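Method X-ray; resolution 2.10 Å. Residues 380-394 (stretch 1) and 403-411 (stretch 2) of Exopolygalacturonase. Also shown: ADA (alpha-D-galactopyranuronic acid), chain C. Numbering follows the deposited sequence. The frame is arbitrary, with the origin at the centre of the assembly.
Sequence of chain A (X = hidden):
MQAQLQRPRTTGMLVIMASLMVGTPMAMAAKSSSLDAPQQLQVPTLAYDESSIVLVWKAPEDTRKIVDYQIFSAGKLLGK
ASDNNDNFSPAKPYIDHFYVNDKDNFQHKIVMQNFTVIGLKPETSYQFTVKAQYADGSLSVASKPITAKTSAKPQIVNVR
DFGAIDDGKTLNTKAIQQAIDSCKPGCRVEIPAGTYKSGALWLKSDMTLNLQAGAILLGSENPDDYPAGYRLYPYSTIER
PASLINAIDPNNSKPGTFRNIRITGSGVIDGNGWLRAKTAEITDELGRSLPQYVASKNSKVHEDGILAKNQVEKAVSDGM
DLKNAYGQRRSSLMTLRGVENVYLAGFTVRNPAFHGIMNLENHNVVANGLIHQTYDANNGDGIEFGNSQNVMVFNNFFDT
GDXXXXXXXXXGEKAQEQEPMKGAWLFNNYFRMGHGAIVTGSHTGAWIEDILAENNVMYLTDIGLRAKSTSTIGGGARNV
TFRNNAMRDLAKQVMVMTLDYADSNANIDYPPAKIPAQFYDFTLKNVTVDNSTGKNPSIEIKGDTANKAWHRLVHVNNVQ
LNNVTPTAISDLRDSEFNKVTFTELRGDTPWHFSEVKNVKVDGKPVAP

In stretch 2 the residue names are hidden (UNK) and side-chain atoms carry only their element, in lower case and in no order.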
ATOM      1  N   GLY A 380       9.941   6.696   3.185  1.00 23.47           N
ATOM      2  CA  GLY A 380       9.588   5.364   3.638  1.00 25.23           C
ATOM      3  C   GLY A 380       8.119   5.094   3.422  1.00 26.35           C
ATOM      4  O   GLY A 380       7.331   5.079   4.399  1.00 25.94           O
ATOM      5  N   ASP A 381       7.733   4.900   2.157  1.00 26.74           N
ATOM      6  CA  ASP A 381       6.330   4.585   1.852  1.00 28.07           C
ATOM      7  C   ASP A 381       6.042   3.144   2.228  1.00 27.78           C
ATOM      8  O   ASP A 381       6.967   2.348   2.339  1.00 27.58           O
ATOM      9  CB  ASP A 381       5.870   4.960   0.414  1.00 27.79           C
ATOM     10  CG  ASP A 381       6.907   4.718  -0.638  1.00 31.29           C
ATOM     11  OD1 ASP A 381       7.742   3.781  -0.444  1.00 32.25           O
ATOM     12  OD2 ASP A 381       6.864   5.457  -1.673  1.00 28.38           O
ATOM     13  N   GLY A 382       4.769   2.827   2.457  1.00 27.88           N
ATOM     14  CA  GLY A 382       4.396   1.499   2.951  1.00 27.73           C
ATOM     15  C   GLY A 382       4.553   0.436   1.878  1.00 28.21           C
ATOM     16  O   GLY A 382       5.391  -0.446   2.002  1.00 27.78           O
ATOM     17  N   ILE A 383       3.734   0.517   0.830  1.00 28.66           N
ATOM     18  CA  ILE A 383       3.843  -0.398  -0.296  1.00 29.32           C
ATOM     19  C   ILE A 383       3.814   0.396  -1.590  1.00 29.76           C
ATOM     20  O   ILE A 383       2.888   1.182  -1.822  1.00 29.71           O
ATOM     21  CB  ILE A 383       2.720  -1.490  -0.313  1.00 29.90           C
ATOM     22  CG1 ILE A 383       2.656  -2.269   1.023  1.00 29.08           C
ATOM     23  CG2 ILE A 383       2.943  -2.458  -1.502  1.00 29.98           C
ATOM     24  CD1 ILE A 383       1.442  -3.181   1.208  1.00 30.15           C
ATOM     25  N   GLU A 384       4.843   0.211  -2.419  1.00 29.50           N
ATOM     26  CA  GLU A 384       4.817   0.707  -3.796  1.00 28.94           C
ATOM     27  C   GLU A 384       4.354  -0.380  -4.746  1.00 28.60           C
ATOM     28  O   GLU A 384       4.853  -1.497  -4.675  1.00 28.38           O
ATOM     29  CB  GLU A 384       6.198   1.190  -4.250  1.00 28.73           C
ATOM     30  CG  GLU A 384       6.668   2.411  -3.550  1.00 28.60           C
ATOM     31  CD  GLU A 384       7.997   2.878  -4.045  1.00 27.92           C
ATOM     32  OE1 GLU A 384       8.588   2.226  -4.927  1.00 30.39           O
ATOM     33  OE2 GLU A 384       8.449   3.918  -3.555  1.00 29.38           O
ATOM     34  N   PHE A 385       3.393  -0.042  -5.612  1.00 28.54           N
ATOM     35  CA  PHE A 385       3.012  -0.882  -6.734  1.00 28.97           C
ATOM     36  C   PHE A 385       3.469  -0.170  -8.025  1.00 29.08           C
ATOM     37  O   PHE A 385       3.071   0.963  -8.302  1.00 28.68           O
ATOM     38  CB  PHE A 385       1.509  -1.185  -6.735  1.00 28.88           C
ATOM     39  CG  PHE A 385       1.056  -2.099  -5.617  1.00 30.09           C
ATOM     40  CD1 PHE A 385       1.470  -3.432  -5.573  1.00 30.12           C
ATOM     41  CD2 PHE A 385       0.193  -1.629  -4.616  1.00 29.86           C
ATOM     42  CE1 PHE A 385       1.059  -4.287  -4.537  1.00 29.68           C
ATOM     43  CE2 PHE A 385      -0.229  -2.473  -3.581  1.00 28.97           C
ATOM     44  CZ  PHE A 385       0.205  -3.809  -3.545  1.00 29.67           C
ATOM     45  N   GLY A 386       4.347  -0.827  -8.784  1.00 29.36           N
ATOM     46  CA  GLY A 386       4.960  -0.210  -9.961  1.00 29.41           C
ATOM     47  C   GLY A 386       4.845  -1.048 -11.219  1.00 29.54           C
ATOM     48  O   GLY A 386       5.431  -2.137 -11.307  1.00 29.58           O
ATOM     49  N   ASN A 387       4.094  -0.545 -12.193  1.00 29.60           N
ATOM     50  CA  ASN A 387       3.862  -1.263 -13.465  1.00 30.85           C
ATOM     51  C   ASN A 387       3.443  -2.710 -13.226  1.00 30.84           C
ATOM     52  O   ASN A 387       3.862  -3.625 -13.946  1.00 30.99           O
ATOM     53  CB  ASN A 387       5.097  -1.183 -14.407  1.00 30.37           C
ATOM     54  CG  ASN A 387       5.402   0.236 -14.841  1.00 31.48           C
ATOM     55  OD1 ASN A 387       4.968   0.672 -15.905  1.00 32.29           O
ATOM     56  ND2 ASN A 387       6.112   0.983 -13.994  1.00 31.55           N
ATOM     57  N   SER A 388       2.601  -2.890 -12.205  1.00 31.04           N
ATOM     58  CA  SER A 388       2.145  -4.201 -11.760  1.00 31.27           C
ATOM     59  C   SER A 388       0.689  -4.438 -12.147  1.00 32.02           C
ATOM     60  O   SER A 388      -0.001  -3.533 -12.612  1.00 31.46           O
ATOM     61  CB  SER A 388       2.336  -4.340 -10.246  1.00 31.00           C
ATOM     62  OG  SER A 388       3.704  -4.263  -9.923  1.00 30.34           O
ATOM     63  N   GLN A 389       0.221  -5.663 -11.978  1.00 33.57           N
ATOM     64  CA  GLN A 389      -1.149  -5.972 -12.382  1.00 34.99           C
ATOM     65  C   GLN A 389      -1.825  -6.931 -11.439  1.00 35.18           C
ATOM     66  O   GLN A 389      -1.211  -7.882 -10.969  1.00 35.54           O
ATOM     67  CB  GLN A 389      -1.197  -6.480 -13.829  1.00 35.42           C
ATOM     68  CG  GLN A 389      -0.384  -5.599 -14.786  1.00 37.71           C
ATOM     69  CD  GLN A 389      -0.905  -5.587 -16.197  1.00 41.50           C
ATOM     70  OE1 GLN A 389      -1.509  -6.557 -16.666  1.00 42.09           O
ATOM     71  NE2 GLN A 389      -0.671  -4.482 -16.889  1.00 42.50           N
ATOM     72  N   ASN A 390      -3.101  -6.659 -11.158  1.00 35.82           N
ATOM     73  CA  ASN A 390      -3.905  -7.493 -10.256  1.00 35.90           C
ATOM     74  C   ASN A 390      -3.272  -7.598  -8.852  1.00 35.26           C
ATOM     75  O   ASN A 390      -2.705  -8.619  -8.489  1.00 35.92           O
ATOM     76  CB  ASN A 390      -4.177  -8.866 -10.914  1.00 35.89           C
ATOM     77  CG  ASN A 390      -5.124  -9.742 -10.114  1.00 38.03           C
ATOM     78  OD1 ASN A 390      -4.864 -10.935  -9.937  1.00 38.99           O
ATOM     79  ND2 ASN A 390      -6.230  -9.166  -9.638  1.00 39.08           N
ATOM     80  N   VAL A 391      -3.361  -6.512  -8.086  1.00 34.49           N
ATOM     81  CA  VAL A 391      -2.803  -6.438  -6.724  1.00 33.44           C
ATOM     82  C   VAL A 391      -3.891  -6.184  -5.643  1.00 33.05           C
ATOM     83  O   VAL A 391      -4.964  -5.669  -5.909  1.00 32.42           O
ATOM     84  CB  VAL A 391      -1.604  -5.423  -6.600  1.00 33.09           C
ATOM     85  CG1 VAL A 391      -0.602  -5.584  -7.777  1.00 33.93           C
ATOM     86  CG2 VAL A 391      -2.080  -3.970  -6.512  1.00 32.55           C
ATOM     87  N   MET A 392      -3.605  -6.579  -4.418  1.00 32.66           N
ATOM     88  CA  MET A 392      -4.619  -6.577  -3.368  1.00 31.97           C
ATOM     89  C   MET A 392      -3.940  -6.306  -2.043  1.00 30.26           C
ATOM     90  O   MET A 392      -2.910  -6.889  -1.773  1.00 29.05           O
ATOM     91  CB  MET A 392      -5.266  -7.949  -3.316  1.00 32.20           C
ATOM     92  CG  MET A 392      -6.593  -7.984  -2.664  1.00 32.76           C
ATOM     93  SD  MET A 392      -7.018  -9.710  -2.368  1.00 33.21           S
ATOM     94  CE  MET A 392      -7.458 -10.276  -4.015  1.00 28.78           C
ATOM     95  N   VAL A 393      -4.495  -5.378  -1.264  1.00 29.20           N
ATOM     96  CA  VAL A 393      -4.022  -5.082   0.077  1.00 27.42           C
ATOM     97  C   VAL A 393      -5.207  -5.023   1.049  1.00 27.78           C
ATOM     98  O   VAL A 393      -6.096  -4.175   0.921  1.00 27.35           O
ATOM     99  CB  VAL A 393      -3.247  -3.735   0.109  1.00 28.10           C
ATOM    100  CG1 VAL A 393      -2.944  -3.298   1.537  1.00 26.01           C
ATOM    101  CG2 VAL A 393      -1.954  -3.820  -0.688  1.00 25.93           C
ATOM    102  N   PHE A 394      -5.206  -5.914   2.038  1.00 27.40           N
ATOM    103  CA  PHE A 394      -6.237  -5.910   3.060  1.00 26.68           C
ATOM    104  C   PHE A 394      -5.683  -6.239   4.440  1.00 26.15           C
ATOM    105  O   PHE A 394      -4.621  -6.858   4.555  1.00 26.03           O
ATOM    106  CB  PHE A 394      -7.404  -6.837   2.676  1.00 27.15           C
ATOM    107  CG  PHE A 394      -7.068  -8.319   2.632  1.00 26.12           C
ATOM    108  CD1 PHE A 394      -7.478  -9.157   3.660  1.00 24.88           C
ATOM    109  CD2 PHE A 394      -6.448  -8.886   1.509  1.00 26.08           C
ATOM    110  CE1 PHE A 394      -7.236 -10.529   3.615  1.00 22.82           C
ATOM    111  CE2 PHE A 394      -6.191 -10.266   1.447  1.00 25.47           C
ATOM    112  CZ  PHE A 394      -6.579 -11.084   2.504  1.00 25.48           C
ATOM    113  N   UNK A 403       4.046   7.953   1.538  1.00 25.54           N
ATOM    114  CA  UNK A 403       2.717   7.527   1.087  1.00 26.24           C
ATOM    115  C   UNK A 403       2.477   6.156   1.694  1.00 26.51           C
ATOM    116  O   UNK A 403       3.423   5.395   1.858  1.00 27.21           O
ATOM    117  o   UNK A 403       3.264   8.717  -2.355  1.00 26.83           O
ATOM    118  c   UNK A 403       2.635   7.406  -0.443  1.00 26.31           C
ATOM    119  o   UNK A 403       2.529   9.808  -0.564  1.00 30.09           O
ATOM    120  c   UNK A 403       2.836   8.738  -1.166  1.00 28.29           C
ATOM    121  N   UNK A 404       1.228   5.846   2.031  1.00 25.64           N
ATOM    122  CA  UNK A 404       0.893   4.534   2.552  1.00 25.57           C
ATOM    123  C   UNK A 404       0.878   3.495   1.441  1.00 26.10           C
ATOM    124  O   UNK A 404       1.614   2.523   1.507  1.00 26.98           O
ATOM    125  s   UNK A 404      -0.499   5.775   4.695  1.00 23.30           S
ATOM    126  c   UNK A 404      -0.438   4.570   3.316  1.00 24.57           C
ATOM    127  N   UNK A 405       0.001   3.669   0.458  1.00 26.60           N
ATOM    128  CA  UNK A 405       0.004   2.839  -0.735  1.00 27.03           C
ATOM    129  C   UNK A 405       0.209   3.772  -1.923  1.00 28.00           C
ATOM    130  O   UNK A 405      -0.534   4.744  -2.111  1.00 27.28           O
ATOM    131  c   UNK A 405      -1.239   1.137  -2.209  1.00 25.59           C
ATOM    132  c   UNK A 405      -1.483   1.060   0.315  1.00 27.01           C
ATOM    133  c   UNK A 405      -2.906   0.521   0.435  1.00 26.49           C
ATOM    134  c   UNK A 405      -1.283   1.969  -0.900  1.00 27.65           C
ATOM    135  N   UNK A 406       1.266   3.497  -2.685  1.00 28.05           N
ATOM    136  CA  UNK A 406       1.589   4.306  -3.840  1.00 28.46           C
ATOM    137  C   UNK A 406       1.491   3.477  -5.111  1.00 28.43           C
ATOM    138  O   UNK A 406       1.874   2.309  -5.121  1.00 28.22           O
ATOM    139  n   UNK A 406       3.037   7.021  -4.733  1.00 26.60           N
ATOM    140  c   UNK A 406       3.386   5.761  -4.848  1.00 28.06           C
ATOM    141  o   UNK A 406       3.965   5.322  -5.837  1.00 28.07           O
ATOM    142  c   UNK A 406       3.009   4.860  -3.699  1.00 28.59           C
ATOM    143  N   UNK A 407       0.981   4.082  -6.178  1.00 28.51           N
ATOM    144  CA  UNK A 407       0.962   3.424  -7.505  1.00 28.54           C
ATOM    145  C   UNK A 407       1.794   4.202  -8.487  1.00 28.43           C
ATOM    146  O   UNK A 407       1.649   5.405  -8.604  1.00 28.54           O
ATOM    147  c   UNK A 407      -2.203   3.022  -6.249  1.00 27.74           C
ATOM    148  c   UNK A 407      -0.457   3.258  -8.034  1.00 27.91           C
ATOM    149  c   UNK A 407      -3.001   2.253  -5.425  1.00 28.65           C
ATOM    150  c   UNK A 407      -2.044   0.264  -6.383  1.00 28.18           C
ATOM    151  c   UNK A 407      -1.319   2.420  -7.153  1.00 28.53           C
ATOM    152  c   UNK A 407      -1.245   1.037  -7.209  1.00 25.83           C
ATOM    153  c   UNK A 407      -2.914   0.867  -5.479  1.00 27.24           C
ATOM    154  N   UNK A 408       2.686   3.506  -9.169  1.00 29.27           N
ATOM    155  CA  UNK A 408       3.596   4.136 -10.120  1.00 30.24           C
ATOM    156  C   UNK A 408       3.495   3.430 -11.481  1.00 30.95           C
ATOM    157  O   UNK A 408       3.318   2.216 -11.539  1.00 29.86           O
ATOM    158  c   UNK A 408       5.012   4.057  -9.604  1.00 29.65           C
ATOM    159  N   UNK A 409       3.647   4.194 -12.562  1.00 32.50           N
ATOM    160  CA  UNK A 409       3.594   3.611 -13.906  1.00 34.35           C
ATOM    161  C   UNK A 409       4.668   4.129 -14.892  1.00 35.35           C
ATOM    162  O   UNK A 409       4.540   3.968 -16.108  1.00 36.03           O
ATOM    163  c   UNK A 409       2.210   3.748 -14.475  1.00 33.99           C
ATOM    164  N   UNK A 410       5.740   4.705 -14.355  1.00 36.63           N
ATOM    165  CA  UNK A 410       6.849   5.177 -15.172  1.00 38.11           C
ATOM    166  C   UNK A 410       6.720   6.661 -15.452  1.00 39.75           C
ATOM    167  O   UNK A 410       5.783   7.314 -14.992  1.00 39.84           O
ATOM    168  N   UNK A 411       7.673   7.213 -16.198  1.00 41.16           N
ATOM    169  CA  UNK A 411       7.704   8.654 -16.421  1.00 42.56           C
ATOM    170  C   UNK A 411       8.173   9.017 -17.834  1.00 43.49           C
ATOM    171  O   UNK A 411       9.216   8.537 -18.305  1.00 43.15           O
ATOM    172  c   UNK A 411       8.136   9.043 -13.954  1.00 42.85           C
ATOM    173  o   UNK A 411       9.955   9.069 -15.472  1.00 42.47           O
ATOM    174  c   UNK A 411       8.569   9.409 -15.343  1.00 42.62           C
TER
HETATM  175  C1  ADA C   2       8.111   8.287  -6.781  1.00 48.63           C
HETATM  176  C2  ADA C   2       7.099   7.145  -7.011  1.00 49.10           C
HETATM  177  C3  ADA C   2       7.498   5.976  -6.089  1.00 48.76           C
HETATM  178  C4  ADA C   2       8.952   5.509  -6.412  1.00 47.80           C
HETATM  179  C5  ADA C   2       9.927   6.695  -6.246  1.00 46.90           C
HETATM  180  C6  ADA C   2      11.433   6.463  -6.550  1.00 46.04           C
HETATM  181  O2  ADA C   2       5.748   7.585  -6.773  1.00 46.13           O
HETATM  182  O3  ADA C   2       6.560   4.908  -6.189  1.00 50.89           O
HETATM  183  O4  ADA C   2       9.046   4.965  -7.733  1.00 46.13           O
HETATM  184  O5  ADA C   2       9.486   7.847  -7.027  1.00 47.28           O
HETATM  185  O6B ADA C   2      11.986   7.308  -7.287  1.00 45.16           O
HETATM  186  O6A ADA C   2      12.014   5.473  -6.042  1.00 43.57           O

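Position 403 carries two side-chain carbons, the second bearing two oxygens: a carboxylate one carbon from CA. Its CA lies 4.7 Å from the CA of Asp381, and its backbone O accepts a hydrogen bond from Gly382 N at 3.0 Å. The residue is Asp403.

Position 404 has one carbon followed by a sulfur and nothing beyond, which identifies Cys404. Its CA-to-CB bond points away from stretch 1, so the backbone makes the contact: Ile383 N donates to Cys404 O at 3.0 Å. Gly382 CA sits 3.3 Å from Cys404 O, and a CB built on that glycine would point toward stretch 2 and clash with that oxygen.

At position 405 four carbons fork at the first, with one arm two carbons long. No heteroatom is present, and branching at CB together with the unequal arms gives Ile405. Its CG2 lies 3.9 Å from Phe385 CD2, at the edge of that ring, and its CD1 lies 4.0 Å from Val393 CG1.

Position 406 has two carbons, the second carrying one oxygen and one nitrogen. The shape alone matches a carboxylate as well as an amide, but the elements settle it as Asn406. Its side chain shares a face with that of Glu384, CB lying 4.4 Å from Glu384 CG. ND2 makes a weak hydrogen bond to Asp403 OD2 (2.9 Å, 129°), while OD1 accepts one from O3 of the bound galacturonic acid at 2.7 Å, so the two ends of the amide serve different partners.

Position 407 shows one carbon and then a six-carbon ring without a hydroxyl: Phe407. CE1 approaches Phe385 CD2 to 3.4 Å. The ring planes are within 18° of parallel, but the centroids are 5.6 Å apart, so the rings are slid past each other and barely overlap. Val391 CG2 meets the Phe407 ring at its edge, 4.2 Å from CE1.

Position 408 has a single carbon, hence Ala408. It pairs with Gly386, and its CB is 3.8 Å from O3 of the sugar.

Position 409 also has one carbon, directed sideways, and is Ala409; Ala409 CA lies 4.9 Å from Asn387 CA.

Position 410 has no side-chain atoms: Gly410. With phi/psi of 97/-180°, a CB would be jammed against the preceding carbonyl oxygen.

Position 411 has one carbon bearing an oxygen and a carbon, the branched hydroxyl side chain of Thr411, which makes no contact with stretch 1.

The contact is a parallel pairing of strands 383-386 and 405-408, their axes 18° apart. Ile383 O accepts from Asn406 N (3.0 Å), Phe385 N donates to Asn406 O (2.8 Å), Phe385 O accepts from Ala408 N (2.7 Å), and Asn387 N donates to Ala408 O (2.9 Å). Side chains alternate across the sheet: Ile383, Phe385, Ile405 and Phe407 form an apolar face, whereas Glu384, Asn406 and Ala408 occupy the other and approach the sugar, a ligand that suits an exopolygalacturonase.

Stretch 2 403-411: DCINFAAGT
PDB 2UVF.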